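Side-chain contacts in glycosyl hydrolase family 26 (Bacteroides ovatus, PDB 4ZXO), which hydrolyses beta-mannan chains as a family 26 glycoside hydrolase and takes part in the breakdown of galactomannan: residues 242-247 and 279-284; 299-304 and 310-315; 27-32 and 322-327; 254-259 and 292-297. All blocks are in the same frame, centred on the assembly; numbering follows the deposited sequence.

Contact 1: residues 242-247 and 279-284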
# COMPACT_ATOMS: atom_id res chain seq x y z
N SER A 242 -20.17 3.07 -13.37
CA SER A 242 -19.68 3.34 -14.72
C SER A 242 -18.40 4.19 -14.70
O SER A 242 -17.43 3.94 -15.44
CB SER A 242 -20.79 4.04 -15.55
OG SER A 242 -21.03 5.36 -15.07
N GLN A 243 -18.38 5.19 -13.82
CA GLN A 243 -17.25 6.08 -13.74
C GLN A 243 -16.03 5.29 -13.24
O GLN A 243 -14.90 5.47 -13.71
CB GLN A 243 -17.54 7.26 -12.80
CG GLN A 243 -16.61 8.43 -13.01
CD GLN A 243 -16.76 9.07 -14.41
OE1 GLN A 243 -17.82 8.98 -15.04
NE2 GLN A 243 -15.68 9.68 -14.89
N TYR A 244 -16.26 4.44 -12.24
CA TYR A 244 -15.17 3.61 -11.72
C TYR A 244 -14.56 2.73 -12.81
O TYR A 244 -13.34 2.61 -12.90
CB TYR A 244 -15.70 2.74 -10.59
CG TYR A 244 -14.72 1.74 -9.99
CD1 TYR A 244 -13.61 2.14 -9.23
CD2 TYR A 244 -14.93 0.38 -10.16
CE1 TYR A 244 -12.76 1.20 -8.66
CE2 TYR A 244 -14.07 -0.58 -9.60
CZ TYR A 244 -13.01 -0.16 -8.83
OH TYR A 244 -12.17 -1.08 -8.25
N ILE A 245 -15.41 2.09 -13.62
CA ILE A 245 -14.89 1.23 -14.67
C ILE A 245 -14.06 2.06 -15.64
O ILE A 245 -12.97 1.65 -16.00
CB ILE A 245 -16.05 0.48 -15.39
CG1 ILE A 245 -16.58 -0.60 -14.43
CG2 ILE A 245 -15.56 -0.24 -16.63
CD1 ILE A 245 -17.90 -1.17 -14.84
N LYS A 246 -14.54 3.24 -16.02
CA LYS A 246 -13.80 4.12 -16.92
C LYS A 246 -12.46 4.56 -16.28
O LYS A 246 -11.39 4.48 -16.87
CB LYS A 246 -14.65 5.36 -17.30
CG LYS A 246 -13.91 6.46 -18.07
CD LYS A 246 -14.87 7.49 -18.74
CE LYS A 246 -14.09 8.58 -19.58
NZ LYS A 246 -14.87 9.33 -20.70
N GLN A 247 -12.55 5.06 -15.06
CA GLN A 247 -11.37 5.63 -14.43
C GLN A 247 -10.37 4.58 -14.01
O GLN A 247 -9.14 4.83 -14.12
CB GLN A 247 -11.77 6.44 -13.23
CG GLN A 247 -12.55 7.70 -13.61
CD GLN A 247 -11.71 8.67 -14.45
OE1 GLN A 247 -10.50 8.75 -14.27
NE2 GLN A 247 -12.37 9.41 -15.36
N SER A 279 -23.97 -7.00 -4.51
CA SER A 279 -23.71 -8.37 -4.09
C SER A 279 -22.79 -9.12 -5.10
O SER A 279 -22.24 -10.21 -4.76
CB SER A 279 -25.02 -9.10 -3.92
OG SER A 279 -25.66 -9.31 -5.16
N LEU A 280 -22.62 -8.54 -6.29
CA LEU A 280 -21.78 -9.14 -7.35
C LEU A 280 -20.60 -8.26 -7.68
O LEU A 280 -20.08 -8.32 -8.79
CB LEU A 280 -22.59 -9.37 -8.62
CG LEU A 280 -23.77 -10.34 -8.49
CD1 LEU A 280 -24.52 -10.44 -9.79
CD2 LEU A 280 -23.25 -11.71 -8.10
N TRP A 281 -20.15 -7.46 -6.71
CA TRP A 281 -19.09 -6.48 -7.04
C TRP A 281 -17.80 -7.12 -7.49
O TRP A 281 -17.16 -6.65 -8.43
CB TRP A 281 -18.78 -5.55 -5.87
CG TRP A 281 -17.90 -4.39 -6.27
CD1 TRP A 281 -18.28 -3.33 -7.03
CD2 TRP A 281 -16.54 -4.19 -5.93
NE1 TRP A 281 -17.23 -2.48 -7.20
CE2 TRP A 281 -16.14 -2.98 -6.54
CE3 TRP A 281 -15.60 -4.93 -5.20
CZ2 TRP A 281 -14.84 -2.47 -6.43
CZ3 TRP A 281 -14.27 -4.40 -5.07
CH2 TRP A 281 -13.93 -3.17 -5.68
N TRP A 282 -17.43 -8.20 -6.81
CA TRP A 282 -16.10 -8.81 -7.02
C TRP A 282 -15.94 -9.42 -8.41
O TRP A 282 -14.96 -9.13 -9.11
CB TRP A 282 -15.85 -9.88 -5.94
CG TRP A 282 -15.96 -9.29 -4.58
CD1 TRP A 282 -17.05 -9.32 -3.75
CD2 TRP A 282 -14.99 -8.47 -3.93
NE1 TRP A 282 -16.81 -8.58 -2.61
CE2 TRP A 282 -15.53 -8.08 -2.67
CE3 TRP A 282 -13.70 -8.08 -4.26
CZ2 TRP A 282 -14.85 -7.25 -1.79
CZ3 TRP A 282 -13.00 -7.28 -3.36
CH2 TRP A 282 -13.59 -6.87 -2.14
N THR A 283 -16.90 -10.27 -8.82
CA THR A 283 -16.80 -10.87 -10.15
C THR A 283 -17.45 -10.05 -11.21
O THR A 283 -17.15 -10.19 -12.40
CB THR A 283 -17.44 -12.28 -10.24
OG1 THR A 283 -18.86 -12.22 -9.97
CG2 THR A 283 -16.75 -13.20 -9.24
N GLY A 284 -18.35 -9.17 -10.81
CA GLY A 284 -19.10 -8.44 -11.82
C GLY A 284 -18.55 -7.08 -12.16
O GLY A 284 -18.85 -6.54 -13.21

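Contact 2: residues 299-304 and 310-315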
# COMPACT_ATOMS: atom_id res chain seq x y z
N LEU A 299 -5.29 -4.20 -3.62
CA LEU A 299 -5.52 -4.16 -2.19
C LEU A 299 -6.77 -3.37 -1.91
O LEU A 299 -6.92 -2.26 -2.40
CB LEU A 299 -4.32 -3.50 -1.48
CG LEU A 299 -4.48 -3.53 0.05
CD1 LEU A 299 -3.25 -4.07 0.76
CD2 LEU A 299 -4.85 -2.15 0.52
N VAL A 300 -7.66 -3.94 -1.11
CA VAL A 300 -8.87 -3.19 -0.70
C VAL A 300 -8.70 -2.71 0.74
O VAL A 300 -7.94 -3.29 1.57
CB VAL A 300 -10.17 -4.03 -0.82
CG1 VAL A 300 -10.36 -4.52 -2.27
CG2 VAL A 300 -10.22 -5.16 0.20
N TRP A 301 -9.43 -1.63 1.06
CA TRP A 301 -9.18 -0.90 2.31
C TRP A 301 -9.80 -1.61 3.53
O TRP A 301 -10.38 -2.69 3.41
CB TRP A 301 -9.68 0.55 2.17
CG TRP A 301 -9.03 1.49 3.18
CD1 TRP A 301 -9.66 2.25 4.17
CD2 TRP A 301 -7.62 1.75 3.33
NE1 TRP A 301 -8.71 2.95 4.90
CE2 TRP A 301 -7.46 2.66 4.42
CE3 TRP A 301 -6.48 1.33 2.63
CZ2 TRP A 301 -6.21 3.17 4.79
CZ3 TRP A 301 -5.23 1.81 3.02
CH2 TRP A 301 -5.11 2.71 4.11
N ARG A 302 -9.57 -1.04 4.71
CA ARG A 302 -9.81 -1.72 5.99
C ARG A 302 -11.27 -1.97 6.32
O ARG A 302 -12.16 -1.36 5.75
CB ARG A 302 -9.16 -0.92 7.14
CG ARG A 302 -9.83 0.40 7.43
CD ARG A 302 -8.90 1.37 8.17
NE ARG A 302 -9.70 2.53 8.62
CZ ARG A 302 -10.34 2.60 9.80
NH1 ARG A 302 -10.25 1.61 10.73
NH2 ARG A 302 -11.11 3.68 10.05
N ASN A 303 -11.49 -2.93 7.21
CA ASN A 303 -12.84 -3.18 7.73
C ASN A 303 -12.94 -2.57 9.11
O ASN A 303 -12.50 -3.17 10.09
CB ASN A 303 -13.12 -4.70 7.76
CG ASN A 303 -13.45 -5.25 6.38
OD1 ASN A 303 -13.17 -4.60 5.36
ND2 ASN A 303 -14.03 -6.45 6.34
N ALA A 304 -13.43 -1.33 9.18
CA ALA A 304 -13.29 -0.52 10.40
C ALA A 304 -14.16 -0.99 11.55
O ALA A 304 -15.39 -0.78 11.55
CB ALA A 304 -13.59 0.96 10.09
N HIS A 310 -18.06 1.23 7.39
CA HIS A 310 -16.87 1.59 6.64
C HIS A 310 -16.03 0.34 6.45
O HIS A 310 -15.13 0.06 7.29
CB HIS A 310 -16.08 2.69 7.41
CG HIS A 310 -14.92 3.27 6.65
ND1 HIS A 310 -15.06 3.86 5.41
CD2 HIS A 310 -13.60 3.37 6.96
CE1 HIS A 310 -13.90 4.33 5.00
NE2 HIS A 310 -12.99 4.05 5.93
N TYR A 311 -16.29 -0.43 5.38
CA TYR A 311 -15.50 -1.65 5.16
C TYR A 311 -15.42 -1.93 3.68
O TYR A 311 -16.32 -1.52 2.91
CB TYR A 311 -16.12 -2.84 5.91
CG TYR A 311 -17.53 -3.18 5.51
CD1 TYR A 311 -17.78 -3.99 4.41
CD2 TYR A 311 -18.61 -2.69 6.24
CE1 TYR A 311 -19.06 -4.31 4.03
CE2 TYR A 311 -19.93 -2.99 5.88
CZ TYR A 311 -20.15 -3.82 4.78
OH TYR A 311 -21.47 -4.15 4.44
N TYR A 312 -14.35 -2.59 3.28
CA TYR A 312 -14.10 -2.79 1.86
C TYR A 312 -13.84 -4.25 1.51
O TYR A 312 -13.79 -4.57 0.34
CB TYR A 312 -12.92 -1.90 1.39
CG TYR A 312 -13.24 -0.42 1.54
CD1 TYR A 312 -13.76 0.32 0.47
CD2 TYR A 312 -13.07 0.22 2.76
CE1 TYR A 312 -14.09 1.66 0.61
CE2 TYR A 312 -13.40 1.55 2.93
CZ TYR A 312 -13.87 2.29 1.84
OH TYR A 312 -14.18 3.62 2.04
N ALA A 313 -13.63 -5.11 2.50
CA ALA A 313 -13.63 -6.57 2.27
C ALA A 313 -14.90 -7.13 2.87
O ALA A 313 -15.47 -6.51 3.76
CB ALA A 313 -12.38 -7.22 2.92
N PRO A 314 -15.39 -8.27 2.36
CA PRO A 314 -16.55 -8.82 3.01
C PRO A 314 -16.24 -9.38 4.39
O PRO A 314 -15.06 -9.47 4.81
CB PRO A 314 -17.00 -9.94 2.06
CG PRO A 314 -15.78 -10.37 1.38
CD PRO A 314 -14.85 -9.17 1.30
N TYR A 315 -17.30 -9.81 5.06
CA TYR A 315 -17.20 -10.56 6.30
C TYR A 315 -18.35 -11.55 6.25
O TYR A 315 -19.25 -11.39 5.42
CB TYR A 315 -17.29 -9.64 7.52
CG TYR A 315 -18.48 -8.72 7.53
CD1 TYR A 315 -19.70 -9.13 8.05
CD2 TYR A 315 -18.38 -7.45 7.02
CE1 TYR A 315 -20.77 -8.29 8.05
CE2 TYR A 315 -19.45 -6.59 7.03
CZ TYR A 315 -20.63 -7.01 7.54
OH TYR A 315 -21.69 -6.13 7.56

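Contact 3: residues 27-32 and 322-327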
# COMPACT_ATOMS: atom_id res chain seq x y z
N ILE A 27 -2.38 -12.07 -9.68
CA ILE A 27 -2.53 -10.83 -8.91
C ILE A 27 -2.73 -11.18 -7.44
O ILE A 27 -3.73 -11.79 -7.09
CB ILE A 27 -3.75 -10.02 -9.38
CG1 ILE A 27 -3.75 -9.76 -10.89
CG2 ILE A 27 -3.78 -8.67 -8.64
CD1 ILE A 27 -5.03 -9.11 -11.41
N LEU A 28 -1.80 -10.80 -6.57
CA LEU A 28 -2.03 -11.02 -5.13
C LEU A 28 -3.17 -10.21 -4.63
O LEU A 28 -3.26 -9.04 -4.95
CB LEU A 28 -0.77 -10.66 -4.33
CG LEU A 28 0.47 -11.54 -4.60
CD1 LEU A 28 1.78 -10.76 -4.23
CD2 LEU A 28 0.36 -12.85 -3.85
N PHE A 29 -4.04 -10.82 -3.82
CA PHE A 29 -5.12 -10.06 -3.22
C PHE A 29 -4.73 -9.53 -1.86
O PHE A 29 -4.18 -10.29 -1.04
CB PHE A 29 -6.37 -10.91 -3.07
CG PHE A 29 -7.55 -10.11 -2.56
CD1 PHE A 29 -8.22 -9.22 -3.41
CD2 PHE A 29 -7.92 -10.15 -1.23
CE1 PHE A 29 -9.30 -8.42 -2.92
CE2 PHE A 29 -8.98 -9.36 -0.76
CZ PHE A 29 -9.67 -8.51 -1.60
N GLY A 30 -5.09 -8.26 -1.58
CA GLY A 30 -4.69 -7.57 -0.38
C GLY A 30 -5.83 -6.96 0.42
O GLY A 30 -6.87 -6.58 -0.13
N HIS A 31 -5.60 -6.80 1.72
CA HIS A 31 -6.54 -6.11 2.57
C HIS A 31 -5.78 -5.36 3.67
O HIS A 31 -4.91 -5.93 4.35
CB HIS A 31 -7.49 -7.15 3.19
CG HIS A 31 -8.59 -6.55 4.04
ND1 HIS A 31 -9.03 -7.15 5.20
CD2 HIS A 31 -9.34 -5.43 3.88
CE1 HIS A 31 -10.01 -6.42 5.73
NE2 HIS A 31 -10.20 -5.35 4.96
N HIS A 32 -6.13 -4.10 3.87
CA HIS A 32 -5.57 -3.29 4.94
C HIS A 32 -6.09 -3.71 6.32
O HIS A 32 -7.27 -4.01 6.52
CB HIS A 32 -5.89 -1.79 4.69
CG HIS A 32 -5.09 -0.85 5.54
ND1 HIS A 32 -3.78 -0.49 5.24
CD2 HIS A 32 -5.41 -0.22 6.70
CE1 HIS A 32 -3.33 0.34 6.18
NE2 HIS A 32 -4.31 0.53 7.07
N ASP A 322 -20.61 -14.33 -0.77
CA ASP A 322 -20.58 -15.48 -1.67
C ASP A 322 -19.86 -15.14 -2.97
O ASP A 322 -19.10 -15.95 -3.48
CB ASP A 322 -22.00 -15.95 -1.99
CG ASP A 322 -22.66 -16.61 -0.81
OD1 ASP A 322 -21.95 -17.02 0.12
OD2 ASP A 322 -23.91 -16.73 -0.83
N ASP A 323 -20.06 -13.93 -3.48
CA ASP A 323 -19.41 -13.56 -4.73
C ASP A 323 -17.90 -13.37 -4.52
O ASP A 323 -17.11 -13.64 -5.43
CB ASP A 323 -20.02 -12.27 -5.30
CG ASP A 323 -19.46 -11.92 -6.65
OD1 ASP A 323 -19.70 -12.70 -7.59
OD2 ASP A 323 -18.82 -10.85 -6.78
N PHE A 324 -17.49 -12.87 -3.35
CA PHE A 324 -16.08 -12.80 -3.03
C PHE A 324 -15.46 -14.21 -3.03
O PHE A 324 -14.31 -14.38 -3.45
CB PHE A 324 -15.88 -12.14 -1.66
CG PHE A 324 -14.44 -12.01 -1.28
CD1 PHE A 324 -13.63 -11.04 -1.87
CD2 PHE A 324 -13.86 -12.90 -0.39
CE1 PHE A 324 -12.30 -10.91 -1.52
CE2 PHE A 324 -12.50 -12.81 -0.06
CZ PHE A 324 -11.72 -11.78 -0.62
N VAL A 325 -16.19 -15.19 -2.51
CA VAL A 325 -15.67 -16.56 -2.55
C VAL A 325 -15.41 -16.97 -4.02
O VAL A 325 -14.36 -17.49 -4.33
CB VAL A 325 -16.60 -17.57 -1.88
CG1 VAL A 325 -16.08 -19.03 -2.15
CG2 VAL A 325 -16.63 -17.32 -0.35
N LYS A 326 -16.37 -16.69 -4.91
CA LYS A 326 -16.21 -17.02 -6.31
C LYS A 326 -15.00 -16.28 -6.93
O LYS A 326 -14.22 -16.85 -7.70
CB LYS A 326 -17.51 -16.69 -7.06
CG LYS A 326 -17.49 -16.93 -8.56
CD LYS A 326 -18.92 -16.77 -9.14
CE LYS A 326 -18.97 -16.26 -10.59
NZ LYS A 326 -18.09 -17.07 -11.48
N PHE A 327 -14.89 -15.00 -6.62
CA PHE A 327 -13.74 -14.19 -7.03
C PHE A 327 -12.43 -14.80 -6.57
O PHE A 327 -11.45 -14.87 -7.32
CB PHE A 327 -13.94 -12.80 -6.44
CG PHE A 327 -12.75 -11.87 -6.46
CD1 PHE A 327 -12.45 -11.08 -7.58
CD2 PHE A 327 -11.92 -11.78 -5.34
CE1 PHE A 327 -11.38 -10.17 -7.55
CE2 PHE A 327 -10.82 -10.90 -5.32
CZ PHE A 327 -10.56 -10.09 -6.44

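Contact 4: residues 254-259 and 292-297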
# COMPACT_ATOMS: atom_id res chain seq x y z
N ILE A 254 -2.65 3.53 -17.88
CA ILE A 254 -1.52 4.42 -17.60
C ILE A 254 -0.40 3.68 -16.86
O ILE A 254 0.76 3.76 -17.26
CB ILE A 254 -1.98 5.63 -16.78
CG1 ILE A 254 -2.72 6.60 -17.70
CG2 ILE A 254 -0.78 6.35 -16.08
CD1 ILE A 254 -3.52 7.65 -16.93
N LEU A 255 -0.75 2.92 -15.83
CA LEU A 255 0.23 2.14 -15.08
C LEU A 255 0.96 1.15 -15.96
O LEU A 255 2.19 1.04 -15.89
CB LEU A 255 -0.39 1.34 -13.92
CG LEU A 255 -0.85 2.10 -12.70
CD1 LEU A 255 -1.17 1.15 -11.59
CD2 LEU A 255 0.18 3.10 -12.25
N THR A 256 0.21 0.42 -16.78
CA THR A 256 0.82 -0.59 -17.65
C THR A 256 1.81 0.09 -18.62
O THR A 256 2.96 -0.38 -18.79
CB THR A 256 -0.27 -1.38 -18.39
OG1 THR A 256 -1.16 -1.97 -17.41
CG2 THR A 256 0.30 -2.49 -19.24
N GLU A 257 1.40 1.22 -19.22
CA GLU A 257 2.25 1.97 -20.18
C GLU A 257 3.50 2.47 -19.45
O GLU A 257 4.64 2.35 -19.94
CB GLU A 257 1.40 3.14 -20.82
CG GLU A 257 2.04 4.05 -21.96
CD GLU A 257 1.05 5.16 -22.51
OE1 GLU A 257 -0.13 4.78 -22.79
OE2 GLU A 257 1.41 6.41 -22.65
N ALA A 258 3.31 3.05 -18.27
CA ALA A 258 4.44 3.61 -17.51
C ALA A 258 5.39 2.51 -17.00
O ALA A 258 6.62 2.67 -16.96
CB ALA A 258 3.92 4.44 -16.33
N GLY A 259 4.81 1.41 -16.56
CA GLY A 259 5.59 0.30 -16.04
C GLY A 259 6.43 -0.33 -17.13
O GLY A 259 7.58 -0.71 -16.86
N LYS A 292 -7.44 -7.69 -16.92
CA LYS A 292 -6.89 -7.26 -18.21
C LYS A 292 -5.48 -6.65 -18.10
O LYS A 292 -4.87 -6.28 -19.09
CB LYS A 292 -7.82 -6.22 -18.87
CG LYS A 292 -9.28 -6.68 -19.07
CD LYS A 292 -10.02 -5.74 -19.94
CE LYS A 292 -10.23 -4.40 -19.31
NZ LYS A 292 -10.93 -3.49 -20.31
N TYR A 293 -4.97 -6.54 -16.87
CA TYR A 293 -3.73 -5.80 -16.65
C TYR A 293 -2.79 -6.61 -15.80
O TYR A 293 -3.24 -7.35 -14.94
CB TYR A 293 -4.02 -4.46 -15.94
CG TYR A 293 -4.97 -3.59 -16.71
CD1 TYR A 293 -4.51 -2.78 -17.77
CD2 TYR A 293 -6.34 -3.59 -16.41
CE1 TYR A 293 -5.38 -2.00 -18.47
CE2 TYR A 293 -7.20 -2.83 -17.16
CZ TYR A 293 -6.73 -2.02 -18.14
OH TYR A 293 -7.60 -1.23 -18.89
N PRO A 294 -1.48 -6.43 -16.01
CA PRO A 294 -0.47 -7.26 -15.31
C PRO A 294 -0.19 -6.79 -13.90
O PRO A 294 0.94 -6.50 -13.54
CB PRO A 294 0.77 -7.13 -16.20
CG PRO A 294 0.59 -5.71 -16.86
CD PRO A 294 -0.90 -5.52 -17.03
N LEU A 295 -1.23 -6.70 -13.10
CA LEU A 295 -1.05 -6.19 -11.75
C LEU A 295 -0.31 -7.18 -10.88
O LEU A 295 -0.61 -8.40 -10.89
CB LEU A 295 -2.39 -5.93 -11.07
CG LEU A 295 -3.29 -4.94 -11.79
CD1 LEU A 295 -4.52 -4.71 -10.89
CD2 LEU A 295 -2.60 -3.63 -12.00
N SER A 296 0.60 -6.68 -10.04
CA SER A 296 1.25 -7.56 -9.07
C SER A 296 0.37 -7.82 -7.87
O SER A 296 0.46 -8.90 -7.26
CB SER A 296 2.56 -6.99 -8.57
OG SER A 296 3.45 -6.81 -9.65
N TYR A 297 -0.45 -6.82 -7.49
CA TYR A 297 -1.39 -7.01 -6.41
C TYR A 297 -2.50 -5.97 -6.50
O TYR A 297 -2.38 -4.97 -7.25
CB TYR A 297 -0.72 -6.96 -5.02
CG TYR A 297 0.04 -5.70 -4.62
CD1 TYR A 297 -0.54 -4.69 -3.82
CD2 TYR A 297 1.37 -5.53 -5.03
CE1 TYR A 297 0.23 -3.56 -3.43
CE2 TYR A 297 2.11 -4.46 -4.66
CZ TYR A 297 1.56 -3.47 -3.87
OH TYR A 297 2.40 -2.40 -3.58

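Contact 1: residues 242-247 and 279-284
Tyr244 and Trp281 meet through the outer ends of their side chains, one from helix 241-262 and the other from the first turn of helix 281-290. The phenol oxygen makes the nearest approach, Tyr244 OH lying 3.5 Å from Trp281 CZ2, and the ring carbon Tyr244 CE2 follows at 3.8 Å from the same CZ2. The two side chains cross at roughly a right angle, yet their ring planes are only 34° apart, with centroids 5.9 Å from each other, so the pair is neither a stack nor an edge-to-face contact. In both residues CG stands opposite the backbone N (chi1 176° and -169°), which carries the ring ends out to each other.

In the next shell the polar ends are tied down. Tyr244 OH hydrogen-bonds to Thr271 OG1 at the end of strand 266-271, and Trp281 NE1 bonds to Gln238 OE1. Leu286, a little over one turn along helix 281-290, packs against both rings, while CE3 of Trp281 lies 3.7 Å above one face of the Trp282 ring. With the tyrosine hydroxyl held by Thr271 and the indole N-H by Gln238, what is left between the rings is buried van der Waals contact.

Contact 2: residues 299-304 and 310-315
The loop that follows strand 295-300 in this TIM barrel folds back on the chain leaving the strand, and the carboxamide of Asn303 makes three of the four hydrogen bonds between the two. It works as a clamp on the backbone of 312-313. Asn303 OD1 accepts from Ala313 N at 2.9 Å, in the carbonyl plane and on a lone pair, and also from Tyr312 N at 3.1 Å, which comes in from above that plane. The amide nitrogen donates back to the same chain: Asn303 ND2 to Ala313 O at 3.0 Å, a bent bond of 140° at the hydrogen, its donor well above the carbonyl plane. Asp49 OD2 is a further partner of ND2, and a weak bond joins OD1 to His31 NE2.

One residue on, Ala304 N bonds to His310 O at 2.9 Å, almost in line with the carbonyl. This junction lies at the C-terminal end of the barrel strands, the end where TIM-barrel glycoside hydrolases carry their active sites. There Trp301 turns the edge of its indole toward the face of Tyr312, an offset edge-to-face pair with planes at 73°, and Trp301 CB lies 3.5 Å from Tyr312 CD2. His32 stacks on Trp301, and Tyr237 meets Tyr312 edge-to-face.

Arg302 NH2 comes 4.0 Å from His310 CD2, at the edge of the imidazole, but its charge is paired with Glu306, and His310 ND1 is bonded to Glu274. At the end of the strand, Val300 CG2 lies 4.0 Å from Ala313 CB.

Contact 3: residues 27-32 and 322-327
Strand 27-32 and helix 321-328 keep their backbones well apart, the nearest CA atoms being those of Phe29 and Phe327 at 10.3 Å, and three phenylalanine rings bridge the gap. Phe29 reaches out from the strand, and two rings from successive turns of the helix come to meet it. Phe324 arrives from the opposite direction, its CE1 3.6 Å from Phe29 CZ. Phe327 crosses at about a right angle, with CE2 at 3.6 Å from Phe29 CD1.

Both helix rings direct an edge toward the face of Phe29 in offset edge-to-face pairs, with planes at 62° for Phe324 and 77° for Phe327. They divide the Phe29 ring between them: Phe324 touches the CE2 and CZ end, Phe327 the CD1 and CE1 side. In all three residues CG lies opposite the backbone N, which extends each ring into the space between strand and helix.

Around the trio, Phe335 meets Phe29, and Trp282 of helix 281-290 packs against both Phe324 and Phe327. Val53 and Cys54 of helix 49-54 also touch Phe324. This is an aromatic cluster in the layer between strands and outer helices of a TIM barrel, here joining the first barrel strand to the helix after the last one.

Contact 4: residues 254-259 and 292-297
Thr256, on the side of helix 241-262, points its CB toward Tyr293 and Pro294 and meets them with both of its branches. From CB the side chain divides. The hydroxyl branch stands opposite the carbonyl carbon (chi1 -57°), and Thr256 OG1 comes to 3.5 Å from Tyr293 CD1, at the edge of the ring and near its plane. The same OG1 lies 3.6 Å from Pro294 CD, which puts the oxygen close to the first two residues of the turn described below. These are packing contacts, for the hydroxyl is hydrogen-bonded to Leu252 O, one turn back in its own helix. The methyl branch, opposite the backbone N, keeps to the proline: Thr256 CG2 is 3.9 Å from Pro294 CD and 4.0 Å from Pro294 CG.

Tyr293 crosses the threonine at about a right angle. Its far end is secured along the same helix, where Tyr293 OH is hydrogen-bonded to Asn249 and Thr253, which lays the tyrosine along the helix, its near edge against Thr256. Pro294 is the centre of an inverse gamma turn, closed by a weak bond of 2.8 Å from Leu295 N to Tyr293 O.

This surface contact places helix 241-262 against the link between helix 281-290 and strand 295-300. Ile266, at the start of strand 266-271, touches both Thr256 and Leu295, while Leu252 of the helix packs against Tyr293 and Leu295.

Overall arrangement
Running from the N terminus, the chain first lays down strand 27-32, whose partner 322-327 comes only after the barrel has gone round, so contact 3 closes the longest loop and the other three contacts nest inside it. Helix 241-262 then opens contact 1 and, further along, contact 4; 279-284 closes the first and 292-297 the second, so these two cross. Contact 2 follows both in series, closing a short loop after strand 295-300. That strand carries contacts 4 and 2 near its two ends and pairs with strand 27-32 of contact 3, completing the barrel. Trp282 of contact 1 touches both contact 2 and contact 3, and Thr283 bonds to Asp323 of contact 3.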